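Local coordinates for SnoaL-like domain-containing protein (Novosphingobium aromaticivorans, PDB 2RFR) that is of unknown function but adopts the NTF2-like, cystatin-like fold of the SnoaL-like family, whose curved sheet and helices commonly enclose a ligand-binding or catalytic pocket, at residues 114-126 with 137-151. Sequence-based numbering, arbitrary orientation. Where two conformers were deposited one is given.
Sequences GSHRVSANRWTFR and RENALLDGSAAARAL
Arg137 presents one side of its guanidinium to Asn121, NE and NH2 both donating to the one carbonyl oxygen, with NH2 2.8 Å from Asn121 OD1. Both residues lie on the antiparallel hairpin of strands 112-128 and 131-141, part of the curved sheet of this NTF2-like fold. Asn139 ND2 supplies a third, nearly straight bond to Asn121 OD1 (3.0 Å, 173° at the hydrogen). The oxygen sits in the guanidinium plane of Arg137, yet all three donors lie well out of its own carbonyl plane, the two of Arg137 on one side and Asn139 ND2 on the other; such a gathering would probably polarise the amide. Asn121 ND2 is held by Ser103 OG of strand 96-109, which helps orient the amide in this conformer.

Fully extended, with CG anti to the backbone N (chi1 -180°), Arg137 runs alongside the indole of Trp123. Its CD makes a CH-pi contact 3.6 Å from the centroid of the six-membered ring of Trp123, and ring and guanidinium are nearly parallel, 14° apart. Tyr28 of helix 5-33 adds a cation-pi contact to the same arginine.

Ala120 pairs with Ala140 and Arg122 with Glu138 as hydrogen-bonded pairs, and Leu142 N extends the ladder to Val118 O. The sheet face bearing Ala120 and Arg122 receives helix 146-152. Arg122, bent at chi3, turns NE and NH2 onto Leu151 O from one face of that carbonyl, NE lying 3.1 Å from Leu151 O. Ala120 CB packs against Ala148 CB at 3.9 Å and meets Leu151 CB, while Leu142 CD1 covers the Ser119-Ala120 peptide. A second subunit packs on Val118 and Leu142. Leu141 crosses Arg117 at about a right angle, its CD2 resting over the centre of the guanidinium in this conformer, 3.5 Å from Arg117 CZ.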
loop_
_atom_site.group_PDB
_atom_site.type_symbol
_atom_site.label_atom_id
_atom_site.label_comp_id
_atom_site.label_asym_id
_atom_site.label_seq_id
_atom_site.Cartn_x
_atom_site.Cartn_y
_atom_site.Cartn_z
ATOM N N GLY A 114 9.199 -14.750 8.283
ATOM C CA GLY A 114 8.223 -14.497 9.320
ATOM C C GLY A 114 8.068 -13.009 9.568
ATOM O O GLY A 114 8.814 -12.187 9.095
ATOM N N SER A 115 7.123 -12.737 10.456
ATOM C CA SER A 115 6.747 -11.391 10.854
ATOM C C SER A 115 7.377 -11.105 12.193
ATOM O O SER A 115 6.925 -11.599 13.208
ATOM C CB SER A 115 5.249 -11.275 10.924
ATOM O OG SER A 115 4.701 -11.413 9.627
ATOM N N HIS A 116 8.493 -10.386 12.173
ATOM C CA HIS A 116 9.287 -10.090 13.365
ATOM C C HIS A 116 8.614 -9.086 14.271
ATOM O O HIS A 116 8.636 -9.213 15.502
ATOM C CB HIS A 116 10.630 -9.545 12.825
ATOM C CG HIS A 116 11.583 -8.953 13.854
ATOM N ND1 HIS A 116 12.317 -9.701 14.741
ATOM C CD2 HIS A 116 11.990 -7.655 14.015
ATOM C CE1 HIS A 116 13.097 -8.881 15.422
ATOM N NE2 HIS A 116 12.887 -7.635 15.028
ATOM N N ARG A 117 8.028 -8.032 13.681
ATOM C CA ARG A 117 7.249 -7.036 14.424
ATOM C C ARG A 117 6.057 -6.675 13.533
ATOM O O ARG A 117 6.178 -6.622 12.308
ATOM C CB ARG A 117 8.100 -5.784 14.759
ATOM C CG ARG A 117 9.200 -6.037 15.793
ATOM C CD ARG A 117 10.139 -4.816 16.035
ATOM N NE ARG A 117 9.452 -3.716 16.764
ATOM C CZ ARG A 117 9.413 -3.540 18.097
ATOM N NH1 ARG A 117 10.036 -4.389 18.925
ATOM N NH2 ARG A 117 8.809 -2.446 18.633
ATOM N N VAL A 118 4.923 -6.382 14.161
ATOM C CA VAL A 118 3.722 -5.819 13.528
ATOM C C VAL A 118 3.327 -4.638 14.390
ATOM O O VAL A 118 3.183 -4.797 15.597
ATOM C CB VAL A 118 2.579 -6.838 13.472
ATOM C CG1 VAL A 118 1.327 -6.214 12.930
ATOM C CG2 VAL A 118 2.989 -8.083 12.673
ATOM N N SER A 119 3.217 -3.459 13.768
ATOM C CA SER A 119 3.133 -2.196 14.500
ATOM C C SER A 119 2.149 -1.235 13.918
ATOM O O SER A 119 1.853 -1.243 12.706
ATOM C CB SER A 119 4.492 -1.524 14.510
ATOM O OG SER A 119 5.505 -2.388 15.088
ATOM N N ALA A 120 1.669 -0.351 14.786
ATOM C CA ALA A 120 0.995 0.888 14.393
ATOM C C ALA A 120 1.979 1.997 14.276
ATOM O O ALA A 120 2.980 2.041 15.010
ATOM C CB ALA A 120 -0.001 1.220 15.482
ATOM N N ASN A 121 1.686 2.964 13.393
ATOM C CA ASN A 121 2.502 4.164 13.282
ATOM C C ASN A 121 1.610 5.373 13.127
ATOM O O ASN A 121 0.652 5.361 12.370
ATOM C CB ASN A 121 3.385 4.161 12.019
ATOM C CG ASN A 121 4.317 3.010 11.932
ATOM O OD1 ASN A 121 5.467 3.124 12.290
ATOM N ND2 ASN A 121 3.807 1.833 11.558
ATOM N N ARG A 122 2.023 6.445 13.777
ATOM C CA ARG A 122 1.502 7.768 13.557
ATOM C C ARG A 122 2.640 8.689 13.205
ATOM O O ARG A 122 3.642 8.755 13.911
ATOM C CB ARG A 122 0.824 8.311 14.831
ATOM C CG ARG A 122 0.142 9.657 14.555
ATOM C CD ARG A 122 -0.491 10.167 15.796
ATOM N NE ARG A 122 -1.695 9.441 16.068
ATOM C CZ ARG A 122 -2.878 9.984 16.282
ATOM N NH1 ARG A 122 -3.050 11.301 16.240
ATOM N NH2 ARG A 122 -3.893 9.189 16.577
ATOM N N TRP A 123 2.488 9.395 12.091
ATOM C CA TRP A 123 3.498 10.311 11.561
ATOM C C TRP A 123 2.918 11.708 11.523
ATOM O O TRP A 123 1.749 11.877 11.199
ATOM C CB TRP A 123 3.826 9.941 10.143
ATOM C CG TRP A 123 4.447 8.641 9.811
ATOM C CD1 TRP A 123 3.847 7.415 9.805
ATOM C CD2 TRP A 123 5.764 8.440 9.287
ATOM N NE1 TRP A 123 4.718 6.490 9.331
ATOM C CE2 TRP A 123 5.888 7.077 8.957
ATOM C CE3 TRP A 123 6.839 9.268 9.058
ATOM C CZ2 TRP A 123 7.041 6.555 8.423
ATOM C CZ3 TRP A 123 7.984 8.750 8.491
ATOM C CH2 TRP A 123 8.061 7.417 8.150
ATOM N N THR A 124 3.726 12.696 11.812
ATOM C CA THR A 124 3.421 14.093 11.567
ATOM C C THR A 124 4.415 14.662 10.601
ATOM O O THR A 124 5.565 14.220 10.536
ATOM C CB THR A 124 3.369 14.880 12.827
ATOM O OG1 THR A 124 4.646 14.886 13.420
ATOM C CG2 THR A 124 2.337 14.391 13.824
ATOM N N PHE A 125 3.971 15.676 9.845
ATOM C CA PHE A 125 4.764 16.279 8.777
ATOM C C PHE A 125 4.588 17.779 8.801
ATOM O O PHE A 125 3.581 18.303 9.274
ATOM C CB PHE A 125 4.321 15.761 7.404
ATOM C CG PHE A 125 4.330 14.278 7.249
ATOM C CD1 PHE A 125 3.262 13.558 7.638
ATOM C CD2 PHE A 125 5.428 13.605 6.785
ATOM C CE1 PHE A 125 3.260 12.176 7.529
ATOM C CE2 PHE A 125 5.460 12.203 6.677
ATOM C CZ PHE A 125 4.359 11.499 7.088
ATOM N N ARG A 126 5.531 18.455 8.167
ATOM C CA ARG A 126 5.339 19.873 7.885
ATOM C C ARG A 126 5.923 20.251 6.560
ATOM O O ARG A 126 6.836 19.652 6.055
ATOM C CB ARG A 126 5.822 20.728 9.008
ATOM C CG ARG A 126 7.232 20.873 9.132
ATOM C CD ARG A 126 7.469 22.080 10.091
ATOM N NE ARG A 126 8.874 22.202 10.280
ATOM C CZ ARG A 126 9.574 21.828 11.353
ATOM N NH1 ARG A 126 9.001 21.339 12.453
ATOM N NH2 ARG A 126 10.880 22.016 11.307
ATOM N N ARG A 137 7.690 10.562 14.132
ATOM C CA ARG A 137 7.058 9.261 13.890
ATOM C C ARG A 137 7.018 8.569 15.238
ATOM O O ARG A 137 8.013 8.552 15.957
ATOM C CB ARG A 137 7.900 8.423 12.924
ATOM C CG ARG A 137 7.305 7.034 12.606
ATOM C CD ARG A 137 8.204 6.271 11.693
ATOM N NE ARG A 137 7.674 4.911 11.523
ATOM C CZ ARG A 137 8.275 4.015 10.773
ATOM N NH1 ARG A 137 9.399 4.280 10.150
ATOM N NH2 ARG A 137 7.721 2.846 10.643
ATOM N N GLU A 138 5.870 7.962 15.544
ATOM C CA GLU A 138 5.697 7.159 16.736
ATOM C C GLU A 138 5.205 5.786 16.279
ATOM O O GLU A 138 4.308 5.667 15.471
ATOM C CB GLU A 138 4.627 7.781 17.637
ATOM C CG GLU A 138 5.017 9.141 18.227
ATOM C CD GLU A 138 3.903 9.858 18.879
ATOM O OE1 GLU A 138 2.735 9.692 18.523
ATOM O OE2 GLU A 138 4.209 10.708 19.709
ATOM N N ASN A 139 5.720 4.763 16.945
ATOM C CA ASN A 139 5.471 3.401 16.573
ATOM C C ASN A 139 5.313 2.546 17.843
ATOM O O ASN A 139 5.955 2.798 18.872
ATOM C CB ASN A 139 6.655 3.035 15.646
ATOM C CG ASN A 139 6.861 1.596 15.431
ATOM O OD1 ASN A 139 7.292 0.892 16.318
ATOM N ND2 ASN A 139 6.632 1.150 14.192
ATOM N N ALA A 140 4.413 1.561 17.804
ATOM C CA ALA A 140 4.198 0.655 18.931
ATOM C C ALA A 140 3.707 -0.674 18.360
ATOM O O ALA A 140 3.006 -0.731 17.341
ATOM C CB ALA A 140 3.187 1.218 19.911
ATOM N N LEU A 141 4.022 -1.765 19.041
ATOM C CA LEU A 141 3.613 -3.086 18.596
ATOM C C LEU A 141 2.116 -3.304 18.758
ATOM O O LEU A 141 1.566 -3.008 19.824
ATOM C CB LEU A 141 4.332 -4.164 19.431
ATOM C CG LEU A 141 5.838 -4.279 19.227
ATOM C CD1 LEU A 141 6.401 -5.237 20.272
ATOM C CD2 LEU A 141 6.147 -4.766 17.811
ATOM N N LEU A 142 1.500 -3.961 17.780
ATOM C CA LEU A 142 0.130 -4.416 17.876
ATOM C C LEU A 142 0.108 -5.849 18.497
ATOM O O LEU A 142 -0.208 -6.853 17.888
ATOM C CB LEU A 142 -0.515 -4.352 16.490
ATOM C CG LEU A 142 -0.872 -2.912 16.087
ATOM C CD1 LEU A 142 -1.033 -2.800 14.559
ATOM C CD2 LEU A 142 -2.133 -2.462 16.785
ATOM N N ASP A 143 0.496 -5.844 19.776
ATOM C CA ASP A 143 0.642 -7.007 20.625
ATOM C C ASP A 143 -0.347 -6.971 21.760
ATOM O O ASP A 143 -0.217 -7.720 22.759
ATOM C CB ASP A 143 2.037 -7.133 21.131
ATOM C CG ASP A 143 2.446 -5.991 22.029
ATOM O OD1 ASP A 143 1.647 -5.051 22.280
ATOM O OD2 ASP A 143 3.617 -6.054 22.502
ATOM N N GLY A 144 -1.360 -6.116 21.631
ATOM C CA GLY A 144 -2.334 -5.867 22.704
ATOM C C GLY A 144 -2.037 -4.578 23.456
ATOM O O GLY A 144 -2.911 -4.115 24.185
ATOM N N SER A 145 -0.874 -3.984 23.264
ATOM C CA SER A 145 -0.538 -2.692 23.898
ATOM C C SER A 145 -1.555 -1.656 23.586
ATOM O O SER A 145 -2.106 -1.540 22.465
ATOM C CB SER A 145 0.861 -2.241 23.532
ATOM O OG SER A 145 0.960 -1.647 22.258
ATOM N N ALA A 146 -1.796 -0.809 24.597
ATOM C CA ALA A 146 -2.702 0.323 24.438
ATOM C C ALA A 146 -2.164 1.349 23.484
ATOM O O ALA A 146 -2.899 1.979 22.708
ATOM C CB ALA A 146 -3.004 0.959 25.801
ATOM N N ALA A 147 -0.860 1.579 23.493
ATOM C CA ALA A 147 -0.270 2.669 22.681
ATOM C C ALA A 147 -0.504 2.415 21.204
ATOM O O ALA A 147 -0.726 3.392 20.464
ATOM C CB ALA A 147 1.238 2.814 22.977
ATOM N N ALA A 148 -0.433 1.172 20.746
ATOM C CA ALA A 148 -0.562 0.938 19.327
ATOM C C ALA A 148 -1.967 1.316 18.872
ATOM O O ALA A 148 -2.120 1.863 17.794
ATOM C CB ALA A 148 -0.217 -0.515 19.002
ATOM N N ARG A 149 -2.982 0.927 19.642
ATOM C CA ARG A 149 -4.344 1.305 19.279
ATOM C C ARG A 149 -4.539 2.801 19.256
ATOM O O ARG A 149 -5.181 3.370 18.346
ATOM C CB ARG A 149 -5.360 0.683 20.230
ATOM C CG ARG A 149 -5.391 -0.827 20.067
ATOM C CD ARG A 149 -6.566 -1.456 20.828
ATOM N NE ARG A 149 -6.426 -1.243 22.266
ATOM C CZ ARG A 149 -5.704 -2.006 23.080
ATOM N NH1 ARG A 149 -5.105 -3.083 22.661
ATOM N NH2 ARG A 149 -5.625 -1.712 24.375
ATOM N N ALA A 150 -3.945 3.506 20.218
ATOM C CA ALA A 150 -4.041 4.968 20.257
ATOM C C ALA A 150 -3.380 5.651 19.114
ATOM O O ALA A 150 -3.866 6.689 18.647
ATOM C CB ALA A 150 -3.481 5.508 21.620
ATOM N N LEU A 151 -2.281 5.104 18.602
ATOM C CA LEU A 151 -1.624 5.665 17.441
ATOM C C LEU A 151 -2.531 5.652 16.232
ATOM O O LEU A 151 -2.447 6.551 15.404
ATOM C CB LEU A 151 -0.306 4.943 17.164
ATOM C CG LEU A 151 0.790 5.124 18.185
ATOM C CD1 LEU A 151 1.976 4.290 17.822
ATOM C CD2 LEU A 151 1.200 6.637 18.349
#